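Long-range contacts in two-domain type laccase (Metagenomes, PDB 2ZWN), which probably oxidises phenolic and related substrates with its copper centres and passes the electrons to dioxygen, reducing it to water: residues G99-H104 with G120-D125; A202-G207 with Y225-L230; G247-H252 with I273-V278. All blocks are in the same frame, centred on the assembly; numbering follows the deposited sequence.

Interaction 1 (G99-H104 with G120-D125). With C2O (Cu-O-Cu linkage), chain E.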
ATOM      1  N   GLY A  99     -12.796  12.982  15.049  1.00 11.60           N
ATOM      2  CA  GLY A  99     -11.466  12.897  14.470  1.00 11.23           C
ATOM      3  C   GLY A  99     -11.290  13.529  13.109  1.00 10.95           C
ATOM      4  O   GLY A  99     -12.079  14.369  12.678  1.00 10.85           O
ATOM      5  N   THR A 100     -10.217  13.114  12.443  1.00 10.35           N
ATOM      6  CA  THR A 100      -9.868  13.598  11.121  1.00 10.30           C
ATOM      7  C   THR A 100     -10.760  12.973  10.061  1.00 10.20           C
ATOM      8  O   THR A 100     -10.560  11.821   9.677  1.00  9.81           O
ATOM      9  CB  THR A 100      -8.404  13.266  10.785  1.00 10.20           C
ATOM     10  OG1 THR A 100      -7.567  13.690  11.863  1.00  9.32           O
ATOM     11  CG2 THR A 100      -7.965  13.959   9.481  1.00 10.34           C
ATOM     12  N   LEU A 101     -11.754  13.738   9.618  1.00  9.99           N
ATOM     13  CA  LEU A 101     -12.627  13.336   8.523  1.00 10.26           C
ATOM     14  C   LEU A 101     -12.354  14.209   7.313  1.00 10.37           C
ATOM     15  O   LEU A 101     -11.513  15.112   7.353  1.00 10.46           O
ATOM     16  CB  LEU A 101     -14.097  13.470   8.932  1.00 10.08           C
ATOM     17  CG  LEU A 101     -14.456  12.962  10.333  1.00  9.76           C
ATOM     18  CD1 LEU A 101     -15.967  13.037  10.572  1.00  9.88           C
ATOM     19  CD2 LEU A 101     -13.956  11.538  10.552  1.00 10.12           C
ATOM     20  N   TRP A 102     -13.065  13.945   6.226  1.00 10.39           N
ATOM     21  CA  TRP A 102     -12.964  14.822   5.070  1.00 10.44           C
ATOM     22  C   TRP A 102     -14.233  14.782   4.243  1.00 10.51           C
ATOM     23  O   TRP A 102     -15.153  14.017   4.532  1.00 10.61           O
ATOM     24  CB  TRP A 102     -11.706  14.510   4.248  1.00 10.43           C
ATOM     25  CG  TRP A 102     -11.630  13.168   3.576  1.00 10.32           C
ATOM     26  CD1 TRP A 102     -11.760  11.939   4.153  1.00 10.32           C
ATOM     27  CD2 TRP A 102     -11.337  12.934   2.196  1.00  9.87           C
ATOM     28  NE1 TRP A 102     -11.593  10.953   3.204  1.00 10.56           N
ATOM     29  CE2 TRP A 102     -11.331  11.539   1.996  1.00 10.38           C
ATOM     30  CE3 TRP A 102     -11.097  13.774   1.100  1.00 10.41           C
ATOM     31  CZ2 TRP A 102     -11.097  10.965   0.745  1.00 10.59           C
ATOM     32  CZ3 TRP A 102     -10.865  13.207  -0.134  1.00 10.48           C
ATOM     33  CH2 TRP A 102     -10.859  11.811  -0.302  1.00 10.47           C
ATOM     34  N   TYR A 103     -14.301  15.638   3.239  1.00 10.66           N
ATOM     35  CA  TYR A 103     -15.482  15.690   2.394  1.00 10.70           C
ATOM     36  C   TYR A 103     -15.035  15.788   0.955  1.00 10.83           C
ATOM     37  O   TYR A 103     -13.974  16.341   0.656  1.00 10.13           O
ATOM     38  CB  TYR A 103     -16.408  16.852   2.800  1.00 11.04           C
ATOM     39  CG  TYR A 103     -15.797  18.228   2.641  1.00 10.69           C
ATOM     40  CD1 TYR A 103     -15.908  18.916   1.445  1.00 11.05           C
ATOM     41  CD2 TYR A 103     -15.105  18.837   3.684  1.00 11.11           C
ATOM     42  CE1 TYR A 103     -15.345  20.166   1.281  1.00 11.23           C
ATOM     43  CE2 TYR A 103     -14.533  20.099   3.526  1.00 10.64           C
ATOM     44  CZ  TYR A 103     -14.657  20.753   2.317  1.00 11.16           C
ATOM     45  OH  TYR A 103     -14.103  22.000   2.129  1.00 11.82           O
ATOM     46  N   HIS A 104     -15.813  15.197   0.060  1.00 10.75           N
ATOM     47  CA  HIS A 104     -15.489  15.242  -1.350  1.00 11.39           C
ATOM     48  C   HIS A 104     -16.703  14.968  -2.204  1.00 11.80           C
ATOM     49  O   HIS A 104     -17.690  14.389  -1.736  1.00 11.98           O
ATOM     50  CB  HIS A 104     -14.379  14.245  -1.703  1.00 10.90           C
ATOM     51  CG  HIS A 104     -14.688  12.821  -1.354  1.00 10.87           C
ATOM     52  ND1 HIS A 104     -15.433  11.995  -2.168  1.00 11.23           N
ATOM     53  CD2 HIS A 104     -14.303  12.061  -0.300  1.00 11.42           C
ATOM     54  CE1 HIS A 104     -15.512  10.794  -1.620  1.00 11.45           C
ATOM     55  NE2 HIS A 104     -14.835  10.808  -0.485  1.00 11.82           N
ATOM     56  N   GLY A 120     -11.911  18.504   0.760  1.00 11.03           N
ATOM     57  CA  GLY A 120     -11.431  19.349   1.839  1.00 10.80           C
ATOM     58  C   GLY A 120     -11.519  18.622   3.167  1.00 10.65           C
ATOM     59  O   GLY A 120     -12.094  17.533   3.233  1.00 10.93           O
ATOM     60  N   PRO A 121     -10.942  19.215   4.231  1.00 10.70           N
ATOM     61  CA  PRO A 121     -10.868  18.569   5.530  1.00 10.61           C
ATOM     62  C   PRO A 121     -12.039  18.911   6.454  1.00 10.77           C
ATOM     63  O   PRO A 121     -12.494  20.059   6.485  1.00 10.65           O
ATOM     64  CB  PRO A 121      -9.559  19.119   6.096  1.00 10.81           C
ATOM     65  CG  PRO A 121      -9.488  20.531   5.563  1.00 10.35           C
ATOM     66  CD  PRO A 121     -10.290  20.543   4.258  1.00 10.36           C
ATOM     67  N   LEU A 122     -12.505  17.905   7.192  1.00 10.57           N
ATOM     68  CA  LEU A 122     -13.554  18.051   8.194  1.00 10.65           C
ATOM     69  C   LEU A 122     -12.998  17.525   9.519  1.00 10.72           C
ATOM     70  O   LEU A 122     -12.813  16.317   9.684  1.00 10.33           O
ATOM     71  CB  LEU A 122     -14.795  17.258   7.778  1.00 10.50           C
ATOM     72  CG  LEU A 122     -15.922  17.105   8.797  1.00 10.74           C
ATOM     73  CD1 LEU A 122     -16.441  18.473   9.242  1.00 11.52           C
ATOM     74  CD2 LEU A 122     -17.046  16.249   8.203  1.00 11.47           C
ATOM     75  N   ILE A 123     -12.703  18.435  10.442  1.00 10.32           N
ATOM     76  CA  ILE A 123     -12.108  18.067  11.725  1.00 10.92           C
ATOM     77  C   ILE A 123     -13.162  18.133  12.826  1.00 10.99           C
ATOM     78  O   ILE A 123     -13.754  19.182  13.060  1.00 11.33           O
ATOM     79  CB  ILE A 123     -10.916  18.984  12.080  1.00 10.68           C
ATOM     80  CG1 ILE A 123      -9.880  18.998  10.941  1.00 10.97           C
ATOM     81  CG2 ILE A 123     -10.277  18.549  13.403  1.00 10.36           C
ATOM     82  CD1 ILE A 123      -9.350  17.611  10.514  1.00 10.64           C
ATOM     83  N   VAL A 124     -13.403  16.999  13.480  1.00 11.50           N
ATOM     84  CA  VAL A 124     -14.367  16.907  14.581  1.00 11.96           C
ATOM     85  C   VAL A 124     -13.588  16.694  15.876  1.00 12.37           C
ATOM     86  O   VAL A 124     -12.992  15.636  16.084  1.00 11.66           O
ATOM     87  CB  VAL A 124     -15.389  15.759  14.366  1.00 11.96           C
ATOM     88  CG1 VAL A 124     -16.431  15.740  15.481  1.00 11.66           C
ATOM     89  CG2 VAL A 124     -16.088  15.899  13.016  1.00 11.85           C
ATOM     90  N   ASP A 125     -13.572  17.716  16.728  1.00 13.17           N
ATOM     91  CA  ASP A 125     -12.860  17.645  18.009  1.00 14.11           C
ATOM     92  C   ASP A 125     -13.563  16.704  18.982  1.00 14.59           C
ATOM     93  O   ASP A 125     -14.731  16.925  19.313  1.00 14.39           O
ATOM     94  CB  ASP A 125     -12.804  19.023  18.675  1.00 14.08           C
ATOM     95  CG  ASP A 125     -11.715  19.917  18.135  1.00 15.82           C
ATOM     96  OD1 ASP A 125     -11.022  19.559  17.155  1.00 15.19           O
ATOM     97  OD2 ASP A 125     -11.559  21.014  18.716  1.00 17.56           O
TER
HETATM   98 CU2  C2O E1002     -17.772   6.444  -1.360  0.90 15.21          CU
HETATM   99 CU3  C2O E1002     -14.136   9.245   0.606  0.90 15.01          CU
HETATM  100  O1  C2O E1002     -16.114   7.830  -0.428  0.90 14.80           O

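Interaction 2 (A202-G207 with Y225-L230). With CU (copper (II) ion), chain G; C2O (Cu-O-Cu linkage), chain F.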
ATOM      1  N   ALA A 202       4.133   7.626   0.455  1.00 10.47           N
ATOM      2  CA  ALA A 202       4.910   7.113   1.581  1.00 10.49           C
ATOM      3  C   ALA A 202       5.599   8.291   2.262  1.00 10.41           C
ATOM      4  O   ALA A 202       6.674   8.721   1.854  1.00 10.20           O
ATOM      5  CB  ALA A 202       5.928   6.078   1.098  1.00 10.52           C
ATOM      6  N   MET A 203       4.951   8.835   3.285  1.00 10.47           N
ATOM      7  CA  MET A 203       5.369  10.116   3.855  1.00 10.57           C
ATOM      8  C   MET A 203       6.478   9.914   4.887  1.00 10.49           C
ATOM      9  O   MET A 203       6.273   9.265   5.913  1.00  9.72           O
ATOM     10  CB  MET A 203       4.171  10.825   4.479  1.00 11.23           C
ATOM     11  CG  MET A 203       3.034  11.097   3.505  1.00 11.55           C
ATOM     12  SD  MET A 203       3.503  11.930   1.982  1.00 13.24           S
ATOM     13  CE  MET A 203       4.028  13.528   2.608  1.00 12.66           C
ATOM     14  N   HIS A 204       7.645  10.479   4.592  1.00 10.16           N
ATOM     15  CA  HIS A 204       8.849  10.269   5.387  1.00 10.06           C
ATOM     16  C   HIS A 204       9.340  11.577   5.981  1.00 10.05           C
ATOM     17  O   HIS A 204       9.594  12.535   5.251  1.00  9.93           O
ATOM     18  CB  HIS A 204       9.956   9.675   4.521  1.00 10.15           C
ATOM     19  CG  HIS A 204      11.278   9.595   5.211  1.00 10.12           C
ATOM     20  ND1 HIS A 204      11.418   9.115   6.496  1.00 10.31           N
ATOM     21  CD2 HIS A 204      12.522   9.940   4.801  1.00 10.71           C
ATOM     22  CE1 HIS A 204      12.691   9.166   6.846  1.00 10.66           C
ATOM     23  NE2 HIS A 204      13.381   9.659   5.835  1.00 10.72           N
ATOM     24  N   SER A 205       9.498  11.593   7.300  1.00  9.62           N
ATOM     25  CA  SER A 205      10.032  12.756   8.007  1.00  9.65           C
ATOM     26  C   SER A 205      11.498  12.572   8.375  1.00  9.36           C
ATOM     27  O   SER A 205      11.836  11.703   9.182  1.00  9.91           O
ATOM     28  CB  SER A 205       9.226  13.014   9.273  1.00 10.20           C
ATOM     29  OG  SER A 205       9.200  11.870  10.111  1.00 10.90           O
ATOM     30  N   HIS A 206      12.374  13.403   7.814  1.00  9.16           N
ATOM     31  CA  HIS A 206      13.777  13.383   8.223  1.00  9.00           C
ATOM     32  C   HIS A 206      13.896  13.931   9.643  1.00  8.71           C
ATOM     33  O   HIS A 206      13.067  14.734  10.083  1.00  8.43           O
ATOM     34  CB  HIS A 206      14.660  14.238   7.311  1.00  9.14           C
ATOM     35  CG  HIS A 206      14.877  13.665   5.947  1.00  9.54           C
ATOM     36  ND1 HIS A 206      16.083  13.762   5.289  1.00  9.42           N
ATOM     37  CD2 HIS A 206      14.048  12.989   5.117  1.00 10.37           C
ATOM     38  CE1 HIS A 206      15.987  13.177   4.110  1.00  9.82           C
ATOM     39  NE2 HIS A 206      14.765  12.691   3.983  1.00 11.04           N
ATOM     40  N   GLY A 207      14.930  13.484  10.345  1.00  8.59           N
ATOM     41  CA  GLY A 207      15.283  14.016  11.656  1.00  8.73           C
ATOM     42  C   GLY A 207      14.379  13.664  12.825  1.00  8.87           C
ATOM     43  O   GLY A 207      14.672  14.042  13.964  1.00  8.65           O
ATOM     44  N   TYR A 225       5.537   3.906  16.447  1.00  9.75           N
ATOM     45  CA  TYR A 225       6.456   4.825  15.799  1.00 10.35           C
ATOM     46  C   TYR A 225       6.723   4.395  14.367  1.00 10.37           C
ATOM     47  O   TYR A 225       6.800   3.204  14.064  1.00 10.33           O
ATOM     48  CB  TYR A 225       7.782   4.895  16.550  1.00 11.11           C
ATOM     49  CG  TYR A 225       7.693   5.669  17.839  1.00 11.53           C
ATOM     50  CD1 TYR A 225       7.600   7.058  17.829  1.00 12.12           C
ATOM     51  CD2 TYR A 225       7.700   5.019  19.063  1.00 13.53           C
ATOM     52  CE1 TYR A 225       7.518   7.784  19.006  1.00 12.15           C
ATOM     53  CE2 TYR A 225       7.623   5.731  20.251  1.00 13.68           C
ATOM     54  CZ  TYR A 225       7.526   7.112  20.219  1.00 13.58           C
ATOM     55  OH  TYR A 225       7.453   7.809  21.409  1.00 14.76           O
ATOM     56  N   ALA A 226       6.866   5.385  13.500  1.00 10.31           N
ATOM     57  CA  ALA A 226       7.253   5.172  12.110  1.00 10.35           C
ATOM     58  C   ALA A 226       8.068   6.367  11.664  1.00 10.38           C
ATOM     59  O   ALA A 226       7.857   7.479  12.163  1.00 10.53           O
ATOM     60  CB  ALA A 226       6.030   5.042  11.244  1.00 10.79           C
ATOM     61  N   ASP A 227       9.003   6.141  10.746  1.00 10.14           N
ATOM     62  CA  ASP A 227       9.616   7.253  10.020  1.00 10.04           C
ATOM     63  C   ASP A 227       9.042   7.400   8.608  1.00 10.06           C
ATOM     64  O   ASP A 227       9.281   8.405   7.960  1.00  9.97           O
ATOM     65  CB  ASP A 227      11.157   7.192  10.026  1.00 10.11           C
ATOM     66  CG  ASP A 227      11.724   5.989   9.296  1.00 10.84           C
ATOM     67  OD1 ASP A 227      11.273   5.683   8.172  1.00 11.45           O
ATOM     68  OD2 ASP A 227      12.675   5.383   9.839  1.00 12.95           O
ATOM     69  N   THR A 228       8.269   6.407   8.161  1.00  9.94           N
ATOM     70  CA  THR A 228       7.601   6.443   6.860  1.00 10.15           C
ATOM     71  C   THR A 228       6.180   5.890   7.020  1.00 10.24           C
ATOM     72  O   THR A 228       6.010   4.743   7.423  1.00 10.68           O
ATOM     73  CB  THR A 228       8.379   5.614   5.817  1.00 10.08           C
ATOM     74  OG1 THR A 228       9.727   6.100   5.721  1.00 10.60           O
ATOM     75  CG2 THR A 228       7.713   5.699   4.444  1.00  9.90           C
ATOM     76  N   VAL A 229       5.171   6.706   6.702  1.00 10.46           N
ATOM     77  CA  VAL A 229       3.770   6.312   6.835  1.00 10.69           C
ATOM     78  C   VAL A 229       3.123   6.245   5.457  1.00 10.73           C
ATOM     79  O   VAL A 229       3.073   7.246   4.744  1.00 10.90           O
ATOM     80  CB  VAL A 229       2.993   7.305   7.719  1.00 10.93           C
ATOM     81  CG1 VAL A 229       1.506   6.947   7.759  1.00 12.29           C
ATOM     82  CG2 VAL A 229       3.591   7.329   9.129  1.00 12.04           C
ATOM     83  N   LEU A 230       2.661   5.052   5.088  1.00 10.95           N
ATOM     84  CA  LEU A 230       2.001   4.830   3.805  1.00 11.11           C
ATOM     85  C   LEU A 230       0.550   5.281   3.882  1.00 11.34           C
ATOM     86  O   LEU A 230      -0.222   4.770   4.704  1.00 11.56           O
ATOM     87  CB  LEU A 230       2.056   3.355   3.426  1.00 11.19           C
ATOM     88  CG  LEU A 230       1.560   2.998   2.027  1.00 11.83           C
ATOM     89  CD1 LEU A 230       2.513   3.585   0.983  1.00 13.62           C
ATOM     90  CD2 LEU A 230       1.419   1.482   1.868  1.00 12.09           C
TER
HETATM   91 CU    CU G1003      15.161   9.907   5.404  0.70 19.01          CU
HETATM   92 CU2  C2O F 340      14.985   7.273   2.543  0.90 14.05          CU
HETATM   93 CU3  C2O F 340      14.318  12.149   2.067  0.90 14.29          CU
HETATM   94  O1  C2O F 340      14.689   9.825   2.275  0.90 13.58           O

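Interaction 3 (G247-H252 with I273-V278). With C2O (Cu-O-Cu linkage), chain F.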
ATOM      1  N   GLY A 247      17.061  21.737  13.181  1.00 10.81           N
ATOM      2  CA  GLY A 247      17.760  21.617  11.911  1.00 10.73           C
ATOM      3  C   GLY A 247      16.815  22.063  10.812  1.00 10.49           C
ATOM      4  O   GLY A 247      15.774  22.656  11.099  1.00 10.56           O
ATOM      5  N   ARG A 248      17.200  21.812   9.562  1.00 10.60           N
ATOM      6  CA  ARG A 248      16.290  21.884   8.429  1.00 10.53           C
ATOM      7  C   ARG A 248      16.119  20.464   7.905  1.00 10.34           C
ATOM      8  O   ARG A 248      17.051  19.891   7.334  1.00  9.67           O
ATOM      9  CB  ARG A 248      16.839  22.800   7.336  1.00 10.62           C
ATOM     10  CG  ARG A 248      16.958  24.244   7.763  1.00 11.53           C
ATOM     11  CD  ARG A 248      17.203  25.169   6.577  1.00 11.89           C
ATOM     12  NE  ARG A 248      18.451  24.899   5.852  1.00 12.65           N
ATOM     13  CZ  ARG A 248      19.619  25.521   6.043  1.00 13.89           C
ATOM     14  NH1 ARG A 248      19.766  26.468   6.966  1.00 13.66           N
ATOM     15  NH2 ARG A 248      20.665  25.190   5.300  1.00 13.60           N
ATOM     16  N   PHE A 249      14.930  19.906   8.109  1.00  9.82           N
ATOM     17  CA  PHE A 249      14.685  18.495   7.853  1.00 10.23           C
ATOM     18  C   PHE A 249      13.583  18.296   6.827  1.00 10.28           C
ATOM     19  O   PHE A 249      12.411  18.611   7.079  1.00 10.03           O
ATOM     20  CB  PHE A 249      14.346  17.786   9.165  1.00  9.92           C
ATOM     21  CG  PHE A 249      15.552  17.541  10.038  1.00 10.24           C
ATOM     22  CD1 PHE A 249      16.554  16.673   9.615  1.00 10.02           C
ATOM     23  CD2 PHE A 249      15.696  18.180  11.264  1.00 10.17           C
ATOM     24  CE1 PHE A 249      17.675  16.440  10.405  1.00 10.44           C
ATOM     25  CE2 PHE A 249      16.812  17.949  12.058  1.00  9.92           C
ATOM     26  CZ  PHE A 249      17.800  17.074  11.627  1.00 10.93           C
ATOM     27  N   ILE A 250      13.966  17.770   5.666  1.00 10.71           N
ATOM     28  CA  ILE A 250      13.027  17.568   4.572  1.00 11.24           C
ATOM     29  C   ILE A 250      11.986  16.510   4.971  1.00 11.21           C
ATOM     30  O   ILE A 250      12.243  15.651   5.812  1.00 10.69           O
ATOM     31  CB  ILE A 250      13.778  17.227   3.249  1.00 11.56           C
ATOM     32  CG1 ILE A 250      12.874  17.398   2.028  1.00 12.61           C
ATOM     33  CG2 ILE A 250      14.388  15.830   3.306  1.00 10.99           C
ATOM     34  CD1 ILE A 250      13.631  17.313   0.700  1.00 12.46           C
ATOM     35  N   PHE A 251      10.799  16.617   4.387  1.00 11.88           N
ATOM     36  CA  PHE A 251       9.635  15.843   4.809  1.00 12.07           C
ATOM     37  C   PHE A 251       8.867  15.626   3.507  1.00 12.31           C
ATOM     38  O   PHE A 251       8.368  16.580   2.931  1.00 11.84           O
ATOM     39  CB  PHE A 251       8.843  16.681   5.819  1.00 13.12           C
ATOM     40  CG  PHE A 251       7.692  15.970   6.498  1.00 12.85           C
ATOM     41  CD1 PHE A 251       6.973  16.646   7.476  1.00 13.68           C
ATOM     42  CD2 PHE A 251       7.322  14.663   6.200  1.00 14.71           C
ATOM     43  CE1 PHE A 251       5.910  16.057   8.122  1.00 15.47           C
ATOM     44  CE2 PHE A 251       6.252  14.063   6.864  1.00 14.53           C
ATOM     45  CZ  PHE A 251       5.550  14.761   7.817  1.00 14.92           C
ATOM     46  N   HIS A 252       8.809  14.388   3.024  1.00 12.03           N
ATOM     47  CA  HIS A 252       8.348  14.171   1.660  1.00 12.16           C
ATOM     48  C   HIS A 252       7.808  12.777   1.385  1.00 12.05           C
ATOM     49  O   HIS A 252       8.036  11.839   2.142  1.00 11.17           O
ATOM     50  CB  HIS A 252       9.505  14.443   0.693  1.00 12.36           C
ATOM     51  CG  HIS A 252      10.643  13.487   0.851  1.00 13.20           C
ATOM     52  ND1 HIS A 252      10.795  12.372   0.055  1.00 14.28           N
ATOM     53  CD2 HIS A 252      11.668  13.462   1.735  1.00 14.56           C
ATOM     54  CE1 HIS A 252      11.870  11.704   0.438  1.00 14.67           C
ATOM     55  NE2 HIS A 252      12.417  12.345   1.455  1.00 15.46           N
ATOM     56  N   ILE A 273      10.763  20.748   7.403  1.00 10.43           N
ATOM     57  CA  ILE A 273      10.566  21.125   8.798  1.00 10.68           C
ATOM     58  C   ILE A 273      11.702  22.086   9.119  1.00 10.61           C
ATOM     59  O   ILE A 273      12.854  21.665   9.261  1.00 10.63           O
ATOM     60  CB  ILE A 273      10.609  19.911   9.737  1.00 10.64           C
ATOM     61  CG1 ILE A 273       9.504  18.909   9.382  1.00 10.97           C
ATOM     62  CG2 ILE A 273      10.480  20.359  11.190  1.00 10.08           C
ATOM     63  CD1 ILE A 273       9.731  17.538   9.979  1.00 12.38           C
ATOM     64  N   GLU A 274      11.377  23.376   9.187  1.00 10.44           N
ATOM     65  CA  GLU A 274      12.365  24.428   9.434  1.00 10.35           C
ATOM     66  C   GLU A 274      12.271  24.876  10.880  1.00  9.95           C
ATOM     67  O   GLU A 274      11.250  25.416  11.290  1.00  9.89           O
ATOM     68  CB  GLU A 274      12.095  25.645   8.551  1.00 10.61           C
ATOM     69  CG  GLU A 274      12.250  25.437   7.049  1.00 10.84           C
ATOM     70  CD  GLU A 274      11.973  26.713   6.258  1.00 10.74           C
ATOM     71  OE1 GLU A 274      11.475  27.694   6.849  1.00 12.05           O
ATOM     72  OE2 GLU A 274      12.248  26.746   5.044  1.00 10.87           O
ATOM     73  N   TYR A 275      13.325  24.667  11.658  1.00  9.78           N
ATOM     74  CA  TYR A 275      13.329  25.169  13.029  1.00  9.69           C
ATOM     75  C   TYR A 275      13.752  26.634  13.034  1.00  9.89           C
ATOM     76  O   TYR A 275      14.731  27.007  12.373  1.00  9.04           O
ATOM     77  CB  TYR A 275      14.276  24.373  13.909  1.00  9.28           C
ATOM     78  CG  TYR A 275      13.759  23.031  14.383  1.00  8.69           C
ATOM     79  CD1 TYR A 275      13.620  21.956  13.500  1.00  8.87           C
ATOM     80  CD2 TYR A 275      13.480  22.814  15.729  1.00  9.64           C
ATOM     81  CE1 TYR A 275      13.196  20.710  13.950  1.00  9.28           C
ATOM     82  CE2 TYR A 275      13.058  21.581  16.183  1.00  8.92           C
ATOM     83  CZ  TYR A 275      12.915  20.536  15.294  1.00  9.14           C
ATOM     84  OH  TYR A 275      12.510  19.308  15.759  1.00  9.08           O
ATOM     85  N   ASP A 276      13.022  27.445  13.791  1.00 10.17           N
ATOM     86  CA  ASP A 276      13.255  28.893  13.862  1.00 11.06           C
ATOM     87  C   ASP A 276      14.696  29.264  14.201  1.00 11.40           C
ATOM     88  O   ASP A 276      15.220  30.250  13.684  1.00 11.44           O
ATOM     89  CB  ASP A 276      12.344  29.535  14.915  1.00 11.49           C
ATOM     90  CG  ASP A 276      10.882  29.590  14.496  1.00 12.88           C
ATOM     91  OD1 ASP A 276      10.570  29.526  13.284  1.00 14.33           O
ATOM     92  OD2 ASP A 276      10.029  29.727  15.398  1.00 15.14           O
ATOM     93  N   GLY A 277      15.320  28.494  15.089  1.00 11.61           N
ATOM     94  CA  GLY A 277      16.640  28.848  15.622  1.00 11.86           C
ATOM     95  C   GLY A 277      17.828  28.580  14.707  1.00 12.03           C
ATOM     96  O   GLY A 277      18.943  28.992  15.015  1.00 12.51           O
ATOM     97  N   VAL A 278      17.608  27.890  13.590  1.00 12.30           N
ATOM     98  CA  VAL A 278      18.717  27.477  12.728  1.00 12.60           C
ATOM     99  C   VAL A 278      19.090  28.587  11.737  1.00 12.88           C
ATOM    100  O   VAL A 278      18.245  29.021  10.956  1.00 12.32           O
ATOM    101  CB  VAL A 278      18.369  26.191  11.953  1.00 12.56           C
ATOM    102  CG1 VAL A 278      19.544  25.754  11.090  1.00 13.10           C
ATOM    103  CG2 VAL A 278      17.983  25.089  12.930  1.00 12.37           C
TER
HETATM  104 CU2  C2O F 340      14.985   7.273   2.543  0.90 14.05          CU
HETATM  105 CU3  C2O F 340      14.318  12.149   2.067  0.90 14.29          CU
HETATM  106  O1  C2O F 340      14.689   9.825   2.275  0.90 13.58           O
HETATM  107  O   HOH W   1      17.570  27.582   8.722  1.00 17.27           O

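Interaction 1 (G99-H104 with G120-D125)
The phenol ring of Tyr103 lies flat over Gly120, whose CA sits 3.9 Å from the ring centroid as a CH-pi contact. Gly120 O lies over a face of this ring as well, while Pro121 O and Leu122 CB come to its edge, CE2 standing 3.6 Å from Pro121 O. The ring gets there because CG is tucked between the backbone N and the carbonyl carbon (chi1 63°), folding it back across the neighbouring strand; glycine at 120 leaves the space that this needs. Tyr103 OH, beside Gly120 CA, is hydrogen-bonded to Pro35 O. On the other face of the sheet, Trp102 CB approaches Gly120 O at 3.2 Å, and its indole leads away toward the metal. One indole face receives His104 CD2, and CZ2 comes within 3.5 Å of CU3 of the Cu-O-Cu linkage. This is the antiparallel pair in the first cupredoxin domain whose strand 101-104 leads into the His-Cys-His sequence of multicopper oxidases: its first histidine, His104, binds CU3 through NE2 at 2.0 Å, together with His62 and His254 of the second subunit. Backbone bonds join Gly99 to Val124, Leu101 to Leu122 and Tyr103 to Gly120, two for each pair. On the Tyr103 face Leu101 crosses Leu122 and Val124 at an angle, its CB 4.0 Å from Leu122 CB and its CD1 close to Val124 CG2. On the Trp102 face, Thr100 CG2 runs alongside Ile123 CD1, 4.0 Å away, while Thr100 OG1 is hydrogen-bonded to Asp238 and Arg192.

Interaction 2 (A202-G207 with Y225-L230)
A carbonyl, Asp227 O, takes two hydrogen bonds from across the contact. His204 ND1 gives the shorter at 2.7 Å, almost straight (172°) and with the oxygen in the plane of the imidazole, although the donor stands well above the carbonyl plane. Ser205 N adds a longer one, 3.3 Å from Asp227 O. With CG of His204 anti to its backbone N (chi1 172°), the ring swings its ND1 edge to Asp227 O; the ND1 bond then fixes its rotation and leaves NE2 for the metal. Backbone bonds in both directions pair Met203 with Val229. Asp227 also holds its neighbour: Thr228 OG1 donates to Asp227 OD1 at 2.9 Å, and OD2 forms a salt bridge with Arg236 of the third subunit. Apolar contact is modest, with Ala202 CB against Thr228 CG2 at 3.8 Å and against Leu230 CD1 at 4.2 Å. The metal bonds fall on the 202-207 side. His204 NE2 binds a single copper together with His60 of the third subunit. His206 NE2 lies 2.0 Å from CU3 of the Cu-O-Cu linkage and binds it. His252 and His106 of the third subunit bind the same copper. Two histidines separated by a single residue that serve different coppers form the His-X-His motif of the multicopper oxidases, here consistent with a trinuclear site of type 2 and type 3 coppers built between subunits.

Interaction 3 (G247-H252 with I273-V278)
In the second cupredoxin domain, the antiparallel pairing of Phe249 with Ile273 joins the strand that carries a copper ligand of the intersubunit cluster, His252, to its neighbour. Phe249 N donates to Ile273 O at 3.0 Å, and Ile273 N returns a bond to Phe249 O. A third backbone bond, from Tyr275 N, meets Gly247 O nearly head-on to the carbonyl. Ile273 extends its CD1 to Phe251 CD1, 3.8 Å away, the two side chains crossing at a slant. Tyr275 turns its ring beside the Gly247 backbone, CD1 lying 3.3 Å from Gly247 O, and CE1 faces the edge of the Phe249 ring. The phenol OH is taken up by His208 NE2 and Asn245 N. Were Tyr275 replaced by an alanine, Gly247 and the Phe249 edge would probably face a gap, and His208 and the Asn245 amide would lose their hydroxyl partner. Beyond Tyr275 a type I turn brings Val278 back, CG2 packing on Gly247 N at 3.5 Å. A water in the plane of the Arg248 guanidinium accepts from NH1 at 3.0 Å and donates to Val278 O, 2.7 Å away. The bend in the arginine chain (chi3 -62°) helps bring NH1 there, while NH2 serves Asp281 and, across the interface, Val78 O of the third subunit. Farther along, His252 NE2 binds CU3 of the Cu-O-Cu linkage at 2.0 Å; this histidine opens a His-Asp-His sequence, another copy of the His-X-His motif of multicopper oxidases.

All three contacts are buried antiparallel strand pairs, but interaction 1 lies in the first cupredoxin domain and interactions 2 and 3 in the second. The latter two share one sheet: strands 201-205 and 248-253 are neighbours, His204 N lying 2.8 Å from His252 O, and both touch the same Cu-O-Cu linkage. Interaction 1, its centre about 22 and 27 Å from those of interactions 2 and 3, is nearer the middle of the chain and serves a different linkage, shared with the second subunit. Its pairing is the longest, its side chains mostly apolar or aromatic; interaction 2 relies on a histidine-to-carbonyl bond; interaction 3 adds a water bridge between buried residues and a turn exposing Asp276 and Gly277.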